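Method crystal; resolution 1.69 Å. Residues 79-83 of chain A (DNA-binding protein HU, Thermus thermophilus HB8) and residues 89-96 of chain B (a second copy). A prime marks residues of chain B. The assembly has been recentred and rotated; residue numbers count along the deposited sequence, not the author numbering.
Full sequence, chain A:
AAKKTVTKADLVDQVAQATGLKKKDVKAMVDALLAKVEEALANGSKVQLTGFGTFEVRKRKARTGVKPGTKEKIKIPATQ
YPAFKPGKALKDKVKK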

# COMPACT_ATOMS: atom_id res chain seq x y z
N THR A 79 -13.24 -18.67 -2.14
CA THR A 79 -12.60 -17.78 -1.18
C THR A 79 -12.24 -16.50 -1.90
O THR A 79 -12.27 -16.42 -3.10
CB THR A 79 -11.32 -18.37 -0.56
OG1 THR A 79 -10.50 -18.88 -1.58
CG2 THR A 79 -11.65 -19.50 0.42
N GLN A 80 -11.96 -15.46 -1.13
CA GLN A 80 -11.54 -14.21 -1.75
C GLN A 80 -10.52 -13.57 -0.86
O GLN A 80 -10.54 -13.77 0.35
CB GLN A 80 -12.72 -13.29 -2.05
CG GLN A 80 -13.51 -12.82 -0.85
CD GLN A 80 -14.80 -12.07 -1.24
OE1 GLN A 80 -15.53 -12.48 -2.15
NE2 GLN A 80 -15.08 -10.98 -0.55
N TYR A 81 -9.62 -12.82 -1.47
CA TYR A 81 -8.44 -12.36 -0.76
C TYR A 81 -7.91 -11.07 -1.35
O TYR A 81 -8.17 -10.76 -2.52
CB TYR A 81 -7.37 -13.44 -0.77
CG TYR A 81 -6.87 -13.81 -2.16
CD1 TYR A 81 -5.72 -13.23 -2.66
CD2 TYR A 81 -7.57 -14.68 -2.98
CE1 TYR A 81 -5.26 -13.54 -3.92
CE2 TYR A 81 -7.10 -15.00 -4.25
CZ TYR A 81 -5.96 -14.40 -4.72
OH TYR A 81 -5.48 -14.70 -5.98
N PRO A 82 -7.20 -10.29 -0.53
CA PRO A 82 -6.67 -9.04 -1.05
C PRO A 82 -5.38 -9.27 -1.81
O PRO A 82 -4.57 -10.10 -1.41
CB PRO A 82 -6.42 -8.21 0.22
CG PRO A 82 -6.31 -9.18 1.36
CD PRO A 82 -6.82 -10.52 0.89
N ALA A 83 -5.14 -8.47 -2.84
CA ALA A 83 -3.91 -8.56 -3.60
C ALA A 83 -3.49 -7.18 -4.07
O ALA A 83 -4.32 -6.26 -4.16
CB ALA A 83 -4.09 -9.48 -4.77
N ALA B 89 -5.37 -9.17 9.59
CA ALA B 89 -6.54 -8.30 9.76
C ALA B 89 -7.19 -7.94 8.42
O ALA B 89 -8.42 -7.96 8.29
CB ALA B 89 -6.15 -7.05 10.52
N LEU B 90 -6.36 -7.62 7.45
CA LEU B 90 -6.85 -7.25 6.12
C LEU B 90 -7.46 -8.47 5.43
O LEU B 90 -8.54 -8.39 4.86
CB LEU B 90 -5.72 -6.64 5.31
CG LEU B 90 -6.15 -6.20 3.91
CD1 LEU B 90 -7.25 -5.17 3.93
CD2 LEU B 90 -4.97 -5.76 3.07
N LYS B 91 -6.80 -9.64 5.55
CA LYS B 91 -7.33 -10.86 4.94
C LYS B 91 -8.71 -11.16 5.53
O LYS B 91 -9.63 -11.53 4.82
CB LYS B 91 -6.37 -12.02 5.15
CG LYS B 91 -5.14 -11.94 4.24
CD LYS B 91 -4.33 -13.19 4.34
CE LYS B 91 -3.51 -13.25 5.60
NZ LYS B 91 -2.67 -14.48 5.62
N ASP B 92 -8.84 -10.98 6.84
CA ASP B 92 -10.10 -11.28 7.52
C ASP B 92 -11.23 -10.33 7.10
O ASP B 92 -12.38 -10.75 6.91
CB ASP B 92 -9.86 -11.26 9.04
CG ASP B 92 -9.09 -12.52 9.54
OD1 ASP B 92 -9.03 -13.58 8.82
OD2 ASP B 92 -8.60 -12.49 10.69
N LYS B 93 -10.89 -9.05 6.94
CA LYS B 93 -11.89 -8.04 6.56
C LYS B 93 -12.41 -8.21 5.13
O LYS B 93 -13.52 -7.75 4.81
CB LYS B 93 -11.34 -6.61 6.72
CG LYS B 93 -11.43 -6.13 8.16
CD LYS B 93 -11.70 -4.64 8.25
CE LYS B 93 -13.14 -4.26 7.93
NZ LYS B 93 -13.19 -2.90 7.28
N VAL B 94 -11.64 -8.88 4.27
CA VAL B 94 -12.02 -9.02 2.86
C VAL B 94 -12.80 -10.31 2.57
O VAL B 94 -13.42 -10.44 1.53
CB VAL B 94 -10.78 -8.90 1.96
CG1 VAL B 94 -11.00 -9.36 0.53
CG2 VAL B 94 -10.33 -7.45 1.99
N LYS B 95 -12.80 -11.23 3.52
CA LYS B 95 -13.67 -12.40 3.40
C LYS B 95 -15.14 -12.00 3.36
O LYS B 95 -15.56 -11.04 3.97
CB LYS B 95 -13.42 -13.36 4.55
CG LYS B 95 -12.03 -13.95 4.51
CD LYS B 95 -11.77 -14.87 5.67
CE LYS B 95 -10.33 -15.35 5.69
NZ LYS B 95 -10.24 -16.69 6.34
N LYS B 96 -15.93 -12.76 2.62
CA LYS B 96 -17.36 -12.51 2.63
C LYS B 96 -17.95 -13.01 3.95
O LYS B 96 -17.45 -13.98 4.52
CB LYS B 96 -18.06 -13.14 1.42
CG LYS B 96 -18.47 -12.11 0.36
CD LYS B 96 -19.66 -11.28 0.84
CE LYS B 96 -20.09 -10.24 -0.19
NZ LYS B 96 -21.54 -9.91 -0.07
OXT LYS B 96 -18.90 -12.43 4.49
O HOH W 1 -8.96 -12.83 2.55

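A strand of one HU subunit, residues 79-83, lies against the C-terminal helix of the second copy. The two axes approach to 7.2 Å, and their N-to-C directions diverge by 135°, so the segments run obliquely in roughly opposing senses; together they bury 334 Å². Ala89′ opens the helical stretch out of reach of the strand, but its O accepts a hydrogen bond from Lys93′ N (3.0 Å) that helps hold the turn. The CA-to-CB bond of Leu90′ runs sideways to the strand, yet the end of its side chain (chi1 t, chi2 p) comes nearer, and its CG lies 3.9 Å from Pro82 CG in a buried apolar contact. Lys91′ contributes in two ways. Its CG rests 4.0 Å from Pro82 CD, while the end of the chain leads away, leaving aliphatic carbon against the proline ring. Its carbonyl shares a water with the strand: the water donates to Lys91′ O at 2.7 Å and to Gln80 O at 2.9 Å, bridging two backbone acceptors that could not bond directly to each other. Asp92′ has its CA-to-CB bond directed away and makes no contact with the strand; Lys93′ is out of reach. Val94′ points toward the strand and joins both kinds of chemistry. Its CG1 packs 4.0 Å from the backbone Tyr81 C, while its CG2, 4.4 Å from Pro82 CB, extends the apolar patch begun by Leu90′. Its carbonyl O accepts the direct hydrogen bond of the pairing, from Gln80 NE2 at 2.7 Å with a nearly straight angle of 170°; the extended chi2 of Gln80 helps carry the amide across. Beyond it, the CA-to-CB bond of Lys95′ points away, although its backbone C lies 4.0 Å from Gln80 NE2. Poorly ordered Lys96′ ends the chain, its CG 3.7 Å from Gln80 NE2.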